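Long-range contacts in N-alpha-acetyltransferase 30 (Saccharomyces cerevisiae, PDB 6YGA), which catalyses, as the catalytic subunit of the NatC complex, the transfer of an acetyl group from acetyl-CoA to the N-terminal methionine of proteins such as the L-A virus GAG protein: residues M1-Y5 with Y90-I95; P44-Y48 with I102-M107; I62-K68 with Y80-V86; G134-R140 with A151-L156. All blocks are in the same frame, centred on the assembly; numbering follows the deposited sequence.

Contact 1: M1-Y5 with Y90-I95; sequences MEIVY and YRGHGI
Met1, Ile3 and Tyr5 make an apolar surface contact with Tyr90, His93 and Ile95, joining the start of the edge strand 3-7 to the loop that leads from strand 76-86 into helix 95-109. No hydrogen bond crosses it; the contact rests on van der Waals and ring contacts, mostly between side chains. Met1, present as selenomethionine, meets both rings of the loop. Its chain runs out straight and then bends at the last torsion (chi3 64°), which turns the terminal methyl toward His93. SE lies 3.6 Å from His93 CD2, and CE makes an off-centre CH-pi contact, 4.1 Å from the centroid of the imidazole. The same selenium passes obliquely beside the Tyr90 ring, 3.9 Å from CD2, a Met-aromatic contact. Met1 also touches a crystal neighbour, which may influence its pose. Deeper in, Ile3 meets two partners with different atoms: CD1 lies 4.0 Å from Tyr90 CE2, while CG1 is 4.2 Å from Ile95 CD1, the two isoleucines crossing at about a right angle. Tyr5 comes last, with Ile95 CG2 at the edge of its ring, 3.9 Å from CE2. The polar end of Tyr90 turns elsewhere and hydrogen-bonds Asp52. Gly94 takes the N-cap position of helix 95-109. The sequence from Arg91 onward fits the Q/R-x-x-G-x-G/A signature of GNAT acetyltransferases; the N-terminal edge strand here packs against the loop that in relatives wraps the pyrophosphate of acetyl-CoA.

Contact 2: P44-Y48 with I102-M107; sequences PELTY and IAIDKM
A chi1 of -171° at Ile102 swings CG1 to the side of its own carbonyl carbon and lays it over one face of the Tyr48 ring, while a chi1 of -76° at Tyr48 turns that ring toward helix 95-109. The result is a CH-pi contact, with Ile102 CG1 4.2 Å from the ring centroid and displaced toward the rim. CD1 continues past it to within 3.6 Å of Tyr48 CE2. One helical turn later, Lys106 crosses the phenol end at about a right angle, its CB 3.6 Å from Tyr48 OH. The methylenes do the touching here: CG also lies 3.6 Å from the backbone O of Glu45, and CE passes the Glu45 side chain. The ammonium group itself goes on to a salt bridge with Glu110. Leu46 adds its CD2, 3.7 Å from Lys106 CG and 3.9 Å from CG of Met107, a selenomethionine. Behind these side chains, Ala103 and Met107 rest on Ile65 and Cys67 of the neighbouring strand 61-72, so the helix spans two strands. This is helix-on-sheet packing of the alpha/beta GNAT fold, the helix after the loop that in relatives binds acetyl-CoA packing on the sheet.

Contact 3: I62-K68 with Y80-V86; sequences IGCIVCK and YIGMLAV. With EDO (1,2-ethanediol), chain K.
The Tyr80 ring is the flat side chain of this contact, and Lys68 crosses it obliquely, its CG 4.0 Å from Tyr80 CD2. The two polar ends diverge: Tyr80 OH bonds to Glu118, and Lys68 NZ forms a salt bridge with Asp70. The remaining flat groups are peptides, paired in an antiparallel ladder. Cys64 and Ala85 form a hydrogen-bonded pair, with Cys64 N 2.9 Å from Ala85 O, and Lys68 pairs with Tyr80 in the same way. Between them the register slips by one residue. Val66 O accepts two bonds, from Gly82 N at 2.8 Å, a bent bond (140° at the hydrogen), and from Met83 N at 3.2 Å, which lies in the carbonyl plane on a lone pair. Gly82 and Met83 thus both face Val66, a classic beta bulge. Val66 lies alongside selenomethionine Met83, CG1 3.8 Å from CE, on the face covered by helices 13-26 and 33-40. On the other face, Ile65 CD1 reaches Ile81 CG2 at 4.0 Å, and Ile65 CB packs at 3.8 Å against Leu84 CD1. A 1,2-ethanediol molecule, probably from the crystallisation liquor, makes a weak hydrogen bond to Gly82 O. A bulged strand at this point of the central hairpin is a hallmark of the GNAT fold, where in relatives it borders the site that receives the acetyl group of acetyl-CoA.

Contact 4: G134-R140 with A151-L156; sequences GFIRMKR and AFKLIL. With EDO (1,2-ethanediol), chain B.
Strands 136-140 and 151-156 run antiparallel, their axes 4.6 Å apart at closest approach, with Ile136 and Ile155 exchanging two backbone bonds and Lys153 joined through its O to Met138 N (2.8 Å) and through its N to Lys139 O, so that the first strand takes in one extra residue. Phe152 lies between two arginines that treat its ring differently. Arg137 stretches across one face, its CD 3.7 Å from the centroid and its guanidinium within 19° of parallel; Arg140 brings NH1 to 3.4 Å from CZ with its plane nearly upright (86°). Both are held by charge elsewhere, Arg137 by Glu131 and Arg140 by Asp150, while their NH1 atoms donate to Asp458 O and Leu457 O of the N-alpha-acetyltransferase 35 chain. At the other end, Leu156 CB sits over the centre of the Phe135 ring, 3.4 Å from its centroid. Lys139 and Lys153 meet through CB atoms 3.6 Å apart. Met138, a selenomethionine, crosses Ile155, CG 3.9 Å from CD1. The arrangement is the C-terminal beta hairpin of a GNAT domain, here also serving as a docking surface for the N-alpha-acetyltransferase 35 subunit.

One seven-stranded sheet underlies all four contacts, yet the chemistry changes across it. Contact 3, its centre about 2 Å from the centre of the chain, is buried and held mainly by backbone bonds; contact 4, also buried but centred about 15 Å from the chain centre, at edge strand 136-141, adds arginines that reach another subunit. Contacts 1 and 2 have no hydrogen bonds between their segments and rely on apolar and ring contacts, the first at the surface, the second partly buried. Both involve helix 95-109, and they meet where Tyr5 touches Ile102. Ile62 links contact 3 to contact 1, a probable backbone bond between Tyr48 and Ile65 links it to contact 2, and Ile104 bridges contact 2 to Phe135 and Leu156.

Contact 1: M1-Y5 with Y90-I95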
# COMPACT_ATOMS: atom_id res chain seq x y z
N MSE A 1 -29.45 -4.35 -33.14
CA MSE A 1 -29.05 -4.96 -31.88
C MSE A 1 -30.27 -5.35 -31.04
O MSE A 1 -31.18 -4.55 -30.85
CB MSE A 1 -28.16 -4.00 -31.10
CG MSE A 1 -27.31 -4.66 -30.05
SE MSE A 1 -26.21 -3.36 -29.12
CE MSE A 1 -27.63 -2.32 -28.29
N GLU A 2 -30.27 -6.60 -30.54
CA GLU A 2 -31.35 -7.11 -29.68
C GLU A 2 -30.69 -7.95 -28.58
O GLU A 2 -30.65 -9.18 -28.63
CB GLU A 2 -32.37 -7.93 -30.47
CG GLU A 2 -33.75 -8.01 -29.82
CD GLU A 2 -34.56 -9.19 -30.31
OE1 GLU A 2 -34.31 -10.32 -29.83
OE2 GLU A 2 -35.44 -9.00 -31.18
N ILE A 3 -30.18 -7.26 -27.55
CA ILE A 3 -29.40 -7.93 -26.52
C ILE A 3 -30.31 -8.69 -25.57
O ILE A 3 -31.35 -8.19 -25.14
CB ILE A 3 -28.53 -6.91 -25.77
CG1 ILE A 3 -27.62 -6.16 -26.76
CG2 ILE A 3 -27.68 -7.59 -24.72
CD1 ILE A 3 -26.68 -7.07 -27.52
N VAL A 4 -29.92 -9.92 -25.24
CA VAL A 4 -30.65 -10.79 -24.33
C VAL A 4 -29.71 -11.20 -23.21
O VAL A 4 -28.57 -11.60 -23.47
CB VAL A 4 -31.21 -12.02 -25.05
CG1 VAL A 4 -31.92 -12.95 -24.07
CG2 VAL A 4 -32.16 -11.60 -26.17
N TYR A 5 -30.18 -11.09 -21.97
CA TYR A 5 -29.41 -11.41 -20.77
C TYR A 5 -29.99 -12.67 -20.14
O TYR A 5 -31.17 -12.69 -19.78
CB TYR A 5 -29.43 -10.25 -19.79
CG TYR A 5 -29.02 -8.93 -20.40
CD1 TYR A 5 -29.97 -8.09 -20.99
CD2 TYR A 5 -27.70 -8.52 -20.42
CE1 TYR A 5 -29.61 -6.89 -21.56
CE2 TYR A 5 -27.32 -7.32 -20.99
CZ TYR A 5 -28.28 -6.51 -21.56
OH TYR A 5 -27.93 -5.31 -22.13
N TYR A 90 -19.43 -3.93 -28.97
CA TYR A 90 -20.71 -3.70 -28.32
C TYR A 90 -20.63 -2.71 -27.16
O TYR A 90 -21.60 -2.56 -26.42
CB TYR A 90 -21.29 -5.02 -27.82
CG TYR A 90 -21.87 -5.88 -28.92
CD1 TYR A 90 -21.06 -6.69 -29.70
CD2 TYR A 90 -23.23 -5.87 -29.18
CE1 TYR A 90 -21.59 -7.47 -30.72
CE2 TYR A 90 -23.77 -6.64 -30.19
CZ TYR A 90 -22.95 -7.44 -30.96
OH TYR A 90 -23.48 -8.21 -31.96
N ARG A 91 -19.50 -2.02 -27.00
CA ARG A 91 -19.37 -1.06 -25.92
C ARG A 91 -20.14 0.22 -26.24
O ARG A 91 -20.34 0.58 -27.40
CB ARG A 91 -17.90 -0.74 -25.66
CG ARG A 91 -17.05 -1.97 -25.39
CD ARG A 91 -15.89 -1.66 -24.45
NE ARG A 91 -15.15 -2.86 -24.10
CZ ARG A 91 -13.95 -3.18 -24.58
NH1 ARG A 91 -13.35 -2.37 -25.44
NH2 ARG A 91 -13.35 -4.30 -24.20
N GLY A 92 -20.59 0.89 -25.18
CA GLY A 92 -21.33 2.13 -25.33
C GLY A 92 -22.83 1.98 -25.46
O GLY A 92 -23.50 2.95 -25.84
N HIS A 93 -23.38 0.80 -25.16
CA HIS A 93 -24.81 0.56 -25.26
C HIS A 93 -25.43 0.19 -23.92
O HIS A 93 -26.53 -0.38 -23.88
CB HIS A 93 -25.11 -0.52 -26.31
CG HIS A 93 -24.66 -0.16 -27.69
ND1 HIS A 93 -25.11 0.97 -28.35
CD2 HIS A 93 -23.82 -0.78 -28.55
CE1 HIS A 93 -24.56 1.03 -29.55
NE2 HIS A 93 -23.78 -0.02 -29.70
N GLY A 94 -24.75 0.49 -22.82
CA GLY A 94 -25.27 0.15 -21.51
C GLY A 94 -25.35 -1.32 -21.21
O GLY A 94 -26.09 -1.73 -20.32
N ILE A 95 -24.59 -2.15 -21.94
CA ILE A 95 -24.66 -3.59 -21.73
C ILE A 95 -24.03 -3.98 -20.40
O ILE A 95 -24.57 -4.81 -19.66
CB ILE A 95 -24.00 -4.33 -22.91
CG1 ILE A 95 -24.66 -3.92 -24.23
CG2 ILE A 95 -24.10 -5.83 -22.72
CD1 ILE A 95 -24.02 -4.55 -25.43

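Contact 2: P44-Y48 with I102-M107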
# COMPACT_ATOMS: atom_id res chain seq x y z
N PRO A 44 -22.82 -21.40 -10.19
CA PRO A 44 -23.33 -21.27 -11.56
C PRO A 44 -24.46 -20.28 -11.69
O PRO A 44 -24.63 -19.67 -12.75
CB PRO A 44 -23.78 -22.70 -11.90
CG PRO A 44 -24.12 -23.29 -10.58
CD PRO A 44 -23.14 -22.71 -9.60
N GLU A 45 -25.23 -20.07 -10.62
CA GLU A 45 -26.37 -19.18 -10.68
C GLU A 45 -25.98 -17.71 -10.63
O GLU A 45 -26.86 -16.85 -10.75
CB GLU A 45 -27.34 -19.49 -9.53
CG GLU A 45 -26.81 -19.12 -8.15
CD GLU A 45 -25.83 -20.13 -7.58
OE1 GLU A 45 -25.56 -21.15 -8.25
OE2 GLU A 45 -25.33 -19.91 -6.46
N LEU A 46 -24.70 -17.40 -10.46
CA LEU A 46 -24.23 -16.03 -10.29
C LEU A 46 -23.38 -15.56 -11.46
O LEU A 46 -22.63 -14.59 -11.33
CB LEU A 46 -23.45 -15.91 -8.97
CG LEU A 46 -24.24 -16.25 -7.71
CD1 LEU A 46 -23.40 -16.00 -6.46
CD2 LEU A 46 -25.55 -15.47 -7.65
N THR A 47 -23.48 -16.23 -12.61
CA THR A 47 -22.79 -15.82 -13.83
C THR A 47 -23.83 -15.61 -14.92
O THR A 47 -24.67 -16.49 -15.16
CB THR A 47 -21.76 -16.86 -14.26
OG1 THR A 47 -20.71 -16.93 -13.28
CG2 THR A 47 -21.15 -16.48 -15.60
N TYR A 48 -23.77 -14.46 -15.58
CA TYR A 48 -24.73 -14.10 -16.62
C TYR A 48 -23.98 -13.73 -17.89
O TYR A 48 -22.85 -13.26 -17.85
CB TYR A 48 -25.62 -12.93 -16.18
CG TYR A 48 -26.70 -13.33 -15.21
CD1 TYR A 48 -26.43 -13.43 -13.85
CD2 TYR A 48 -27.98 -13.61 -15.64
CE1 TYR A 48 -27.42 -13.81 -12.95
CE2 TYR A 48 -28.98 -13.99 -14.76
CZ TYR A 48 -28.69 -14.09 -13.41
OH TYR A 48 -29.68 -14.46 -12.53
N ILE A 102 -28.51 -7.09 -13.30
CA ILE A 102 -29.16 -8.40 -13.20
C ILE A 102 -28.40 -9.30 -12.22
O ILE A 102 -29.01 -10.14 -11.56
CB ILE A 102 -29.30 -9.04 -14.59
CG1 ILE A 102 -30.16 -10.30 -14.52
CG2 ILE A 102 -27.94 -9.36 -15.19
CD1 ILE A 102 -30.47 -10.90 -15.86
N ALA A 103 -27.09 -9.11 -12.10
CA ALA A 103 -26.32 -9.91 -11.15
C ALA A 103 -26.59 -9.48 -9.71
O ALA A 103 -26.77 -10.32 -8.83
CB ALA A 103 -24.82 -9.81 -11.47
N ILE A 104 -26.62 -8.16 -9.46
CA ILE A 104 -26.92 -7.68 -8.12
C ILE A 104 -28.34 -8.04 -7.73
O ILE A 104 -28.61 -8.40 -6.58
CB ILE A 104 -26.67 -6.16 -8.03
CG1 ILE A 104 -25.19 -5.85 -8.26
CG2 ILE A 104 -27.12 -5.62 -6.68
CD1 ILE A 104 -24.85 -4.37 -8.14
N ASP A 105 -29.27 -7.97 -8.69
CA ASP A 105 -30.65 -8.37 -8.41
C ASP A 105 -30.72 -9.84 -8.00
O ASP A 105 -31.48 -10.20 -7.10
CB ASP A 105 -31.52 -8.10 -9.64
CG ASP A 105 -32.98 -8.40 -9.40
OD1 ASP A 105 -33.35 -9.60 -9.40
OD2 ASP A 105 -33.77 -7.45 -9.21
N LYS A 106 -29.92 -10.69 -8.65
CA LYS A 106 -29.89 -12.11 -8.29
C LYS A 106 -29.31 -12.30 -6.89
O LYS A 106 -29.85 -13.07 -6.08
CB LYS A 106 -29.07 -12.89 -9.32
CG LYS A 106 -28.85 -14.36 -8.98
CD LYS A 106 -30.16 -15.11 -8.86
CE LYS A 106 -29.93 -16.60 -8.59
NZ LYS A 106 -31.21 -17.33 -8.42
N MSE A 107 -28.22 -11.61 -6.58
CA MSE A 107 -27.56 -11.75 -5.29
C MSE A 107 -28.41 -11.16 -4.17
O MSE A 107 -28.42 -11.69 -3.06
CB MSE A 107 -26.17 -11.10 -5.33
CG MSE A 107 -25.19 -11.83 -6.26
SE MSE A 107 -23.33 -11.23 -6.13
CE MSE A 107 -23.41 -9.68 -7.32

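Contact 3: I62-K68 with Y80-V86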
# COMPACT_ATOMS: atom_id res chain seq x y z
N ILE A 62 -21.50 -11.84 -26.01
CA ILE A 62 -20.78 -10.59 -26.26
C ILE A 62 -20.48 -9.84 -24.97
O ILE A 62 -19.78 -8.82 -25.01
CB ILE A 62 -21.55 -9.69 -27.25
CG1 ILE A 62 -23.03 -9.56 -26.85
CG2 ILE A 62 -21.44 -10.24 -28.65
CD1 ILE A 62 -23.34 -8.40 -25.92
N GLY A 63 -21.00 -10.30 -23.84
CA GLY A 63 -20.69 -9.72 -22.55
C GLY A 63 -21.05 -10.71 -21.47
O GLY A 63 -21.91 -11.57 -21.65
N CYS A 64 -20.37 -10.59 -20.33
CA CYS A 64 -20.63 -11.50 -19.23
C CYS A 64 -20.19 -10.88 -17.92
O CYS A 64 -19.37 -9.96 -17.88
CB CYS A 64 -19.91 -12.84 -19.44
SG CYS A 64 -18.12 -12.72 -19.33
N ILE A 65 -20.75 -11.41 -16.84
CA ILE A 65 -20.37 -11.03 -15.48
C ILE A 65 -20.28 -12.31 -14.66
O ILE A 65 -21.11 -13.21 -14.80
CB ILE A 65 -21.36 -10.01 -14.89
CG1 ILE A 65 -20.89 -9.51 -13.52
CG2 ILE A 65 -22.78 -10.58 -14.80
CD1 ILE A 65 -21.72 -8.37 -12.98
N VAL A 66 -19.25 -12.39 -13.82
CA VAL A 66 -18.97 -13.59 -13.03
C VAL A 66 -18.93 -13.17 -11.56
O VAL A 66 -18.17 -12.26 -11.19
CB VAL A 66 -17.65 -14.25 -13.45
CG1 VAL A 66 -17.45 -15.54 -12.69
CG2 VAL A 66 -17.63 -14.51 -14.95
N CYS A 67 -19.73 -13.83 -10.74
CA CYS A 67 -19.90 -13.44 -9.35
C CYS A 67 -19.83 -14.65 -8.43
O CYS A 67 -20.03 -15.79 -8.85
CB CYS A 67 -21.23 -12.71 -9.13
SG CYS A 67 -21.45 -11.28 -10.22
N LYS A 68 -19.54 -14.37 -7.16
CA LYS A 68 -19.59 -15.36 -6.09
C LYS A 68 -20.21 -14.72 -4.86
O LYS A 68 -20.38 -13.50 -4.79
CB LYS A 68 -18.19 -15.90 -5.75
CG LYS A 68 -17.42 -15.00 -4.80
CD LYS A 68 -16.02 -15.52 -4.51
CE LYS A 68 -15.41 -14.80 -3.31
NZ LYS A 68 -16.13 -15.12 -2.05
N TYR A 80 -19.89 -10.83 -4.39
CA TYR A 80 -18.62 -10.39 -4.96
C TYR A 80 -18.68 -10.46 -6.47
O TYR A 80 -19.08 -11.49 -7.03
CB TYR A 80 -17.46 -11.25 -4.43
CG TYR A 80 -16.11 -10.88 -5.00
CD1 TYR A 80 -15.48 -9.71 -4.63
CD2 TYR A 80 -15.48 -11.72 -5.91
CE1 TYR A 80 -14.25 -9.37 -5.16
CE2 TYR A 80 -14.25 -11.39 -6.44
CZ TYR A 80 -13.64 -10.22 -6.06
OH TYR A 80 -12.41 -9.89 -6.59
N ILE A 81 -18.29 -9.38 -7.13
CA ILE A 81 -18.23 -9.30 -8.59
C ILE A 81 -16.79 -9.56 -9.00
O ILE A 81 -15.92 -8.70 -8.81
CB ILE A 81 -18.74 -7.95 -9.11
CG1 ILE A 81 -20.21 -7.75 -8.71
CG2 ILE A 81 -18.57 -7.85 -10.61
CD1 ILE A 81 -20.80 -6.43 -9.17
N GLY A 82 -16.53 -10.74 -9.56
CA GLY A 82 -15.17 -11.11 -9.92
C GLY A 82 -14.73 -10.58 -11.27
O GLY A 82 -13.64 -10.01 -11.39
N MSE A 83 -15.56 -10.78 -12.29
CA MSE A 83 -15.22 -10.34 -13.64
C MSE A 83 -16.38 -9.70 -14.39
O MSE A 83 -17.54 -10.08 -14.22
CB MSE A 83 -14.69 -11.52 -14.46
CG MSE A 83 -13.36 -12.07 -13.98
SE MSE A 83 -13.53 -13.59 -12.77
CE MSE A 83 -13.91 -14.98 -14.08
N LEU A 84 -16.05 -8.71 -15.21
CA LEU A 84 -17.02 -8.02 -16.06
C LEU A 84 -16.34 -7.68 -17.37
O LEU A 84 -15.38 -6.91 -17.39
CB LEU A 84 -17.56 -6.76 -15.38
CG LEU A 84 -18.64 -5.99 -16.16
CD1 LEU A 84 -19.88 -6.85 -16.35
CD2 LEU A 84 -18.98 -4.69 -15.45
N ALA A 85 -16.84 -8.25 -18.46
CA ALA A 85 -16.27 -8.02 -19.78
C ALA A 85 -17.39 -7.79 -20.79
O ALA A 85 -18.43 -8.43 -20.72
CB ALA A 85 -15.40 -9.20 -20.22
N VAL A 86 -17.16 -6.84 -21.70
CA VAL A 86 -18.07 -6.55 -22.79
C VAL A 86 -17.24 -6.44 -24.06
O VAL A 86 -16.19 -5.79 -24.07
CB VAL A 86 -18.88 -5.25 -22.55
CG1 VAL A 86 -19.57 -4.80 -23.83
CG2 VAL A 86 -19.89 -5.45 -21.44
C1 EDO K . -15.03 -4.93 -11.16
O1 EDO K . -15.06 -4.22 -12.40
C2 EDO K . -15.13 -6.43 -11.45
O2 EDO K . -14.00 -6.82 -12.23

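Contact 4: G134-R140 with A151-L156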
# COMPACT_ATOMS: atom_id res chain seq x y z
N GLY A 134 -24.92 3.31 -6.30
CA GLY A 134 -24.90 3.46 -4.86
C GLY A 134 -23.64 2.98 -4.20
O GLY A 134 -23.50 3.15 -2.98
N PHE A 135 -22.73 2.37 -4.95
CA PHE A 135 -21.45 1.96 -4.40
C PHE A 135 -20.69 3.17 -3.86
O PHE A 135 -20.77 4.27 -4.42
CB PHE A 135 -20.60 1.26 -5.46
CG PHE A 135 -20.98 -0.18 -5.71
CD1 PHE A 135 -21.99 -0.51 -6.60
CD2 PHE A 135 -20.29 -1.20 -5.07
CE1 PHE A 135 -22.32 -1.83 -6.83
CE2 PHE A 135 -20.62 -2.53 -5.30
CZ PHE A 135 -21.64 -2.84 -6.18
N ILE A 136 -19.97 2.96 -2.76
CA ILE A 136 -19.04 3.95 -2.24
C ILE A 136 -17.70 3.28 -2.00
O ILE A 136 -17.61 2.07 -1.79
CB ILE A 136 -19.55 4.63 -0.95
CG1 ILE A 136 -19.86 3.59 0.13
CG2 ILE A 136 -20.77 5.50 -1.24
CD1 ILE A 136 -20.31 4.19 1.45
N ARG A 137 -16.65 4.10 -2.04
CA ARG A 137 -15.29 3.62 -1.82
C ARG A 137 -15.04 3.45 -0.33
O ARG A 137 -15.22 4.39 0.45
CB ARG A 137 -14.29 4.59 -2.43
CG ARG A 137 -14.69 5.04 -3.83
CD ARG A 137 -13.86 6.21 -4.32
NE ARG A 137 -14.39 6.73 -5.58
CZ ARG A 137 -13.94 7.83 -6.18
NH1 ARG A 137 -12.94 8.52 -5.66
NH2 ARG A 137 -14.49 8.22 -7.32
N MSE A 138 -14.62 2.26 0.07
CA MSE A 138 -14.41 1.95 1.47
C MSE A 138 -12.94 1.76 1.80
O MSE A 138 -12.57 1.67 2.97
CB MSE A 138 -15.20 0.70 1.87
CG MSE A 138 -16.71 0.92 1.89
SE MSE A 138 -17.21 2.36 3.10
CE MSE A 138 -16.66 1.55 4.79
N LYS A 139 -12.10 1.70 0.78
CA LYS A 139 -10.69 1.38 0.99
C LYS A 139 -9.91 1.70 -0.27
O LYS A 139 -10.45 1.62 -1.38
CB LYS A 139 -10.52 -0.10 1.36
CG LYS A 139 -9.18 -0.47 1.96
CD LYS A 139 -9.18 -1.95 2.33
CE LYS A 139 -7.99 -2.33 3.20
NZ LYS A 139 -8.07 -3.75 3.62
N ARG A 140 -8.65 2.07 -0.09
CA ARG A 140 -7.72 2.27 -1.20
C ARG A 140 -6.50 1.40 -0.97
O ARG A 140 -5.89 1.45 0.10
CB ARG A 140 -7.30 3.74 -1.32
CG ARG A 140 -6.57 4.07 -2.62
CD ARG A 140 -6.05 5.50 -2.60
NE ARG A 140 -5.25 5.83 -3.79
CZ ARG A 140 -5.63 6.68 -4.74
NH1 ARG A 140 -6.80 7.30 -4.65
NH2 ARG A 140 -4.84 6.91 -5.78
N ALA A 151 -5.97 0.62 -6.14
CA ALA A 151 -7.33 0.15 -6.31
C ALA A 151 -8.23 0.82 -5.29
O ALA A 151 -7.78 1.28 -4.24
CB ALA A 151 -7.44 -1.37 -6.15
N PHE A 152 -9.51 0.86 -5.62
CA PHE A 152 -10.57 1.19 -4.67
C PHE A 152 -11.34 -0.08 -4.36
O PHE A 152 -11.58 -0.91 -5.25
CB PHE A 152 -11.52 2.26 -5.23
CG PHE A 152 -10.98 3.66 -5.16
CD1 PHE A 152 -10.25 4.09 -4.07
CD2 PHE A 152 -11.22 4.56 -6.19
CE1 PHE A 152 -9.76 5.38 -4.00
CE2 PHE A 152 -10.73 5.86 -6.13
CZ PHE A 152 -10.01 6.27 -5.04
N LYS A 153 -11.72 -0.24 -3.10
CA LYS A 153 -12.64 -1.28 -2.68
C LYS A 153 -14.03 -0.67 -2.61
O LYS A 153 -14.27 0.23 -1.79
CB LYS A 153 -12.23 -1.87 -1.33
CG LYS A 153 -13.05 -3.06 -0.87
CD LYS A 153 -12.52 -3.60 0.44
CE LYS A 153 -13.04 -5.00 0.71
NZ LYS A 153 -12.30 -5.65 1.82
N LEU A 154 -14.94 -1.13 -3.47
CA LEU A 154 -16.29 -0.59 -3.54
C LEU A 154 -17.26 -1.55 -2.88
O LEU A 154 -17.18 -2.77 -3.07
CB LEU A 154 -16.71 -0.36 -5.00
CG LEU A 154 -15.81 0.54 -5.83
CD1 LEU A 154 -16.33 0.71 -7.25
CD2 LEU A 154 -15.67 1.89 -5.15
N ILE A 155 -18.19 -1.00 -2.10
CA ILE A 155 -19.19 -1.77 -1.37
C ILE A 155 -20.55 -1.11 -1.55
O ILE A 155 -20.69 0.11 -1.42
CB ILE A 155 -18.84 -1.89 0.12
CG1 ILE A 155 -17.53 -2.64 0.31
CG2 ILE A 155 -19.97 -2.58 0.88
CD1 ILE A 155 -17.21 -2.95 1.74
N LEU A 156 -21.55 -1.92 -1.87
CA LEU A 156 -22.94 -1.48 -1.97
C LEU A 156 -23.75 -2.20 -0.91
O LEU A 156 -23.92 -3.43 -0.99
CB LEU A 156 -23.50 -1.77 -3.36
CG LEU A 156 -25.00 -1.55 -3.57
CD1 LEU A 156 -25.33 -0.07 -3.56
CD2 LEU A 156 -25.48 -2.21 -4.86
C1 EDO B . -14.95 4.51 6.08
O1 EDO B . -14.88 5.83 5.55
C2 EDO B . -13.63 3.78 5.84
O2 EDO B . -13.42 3.61 4.43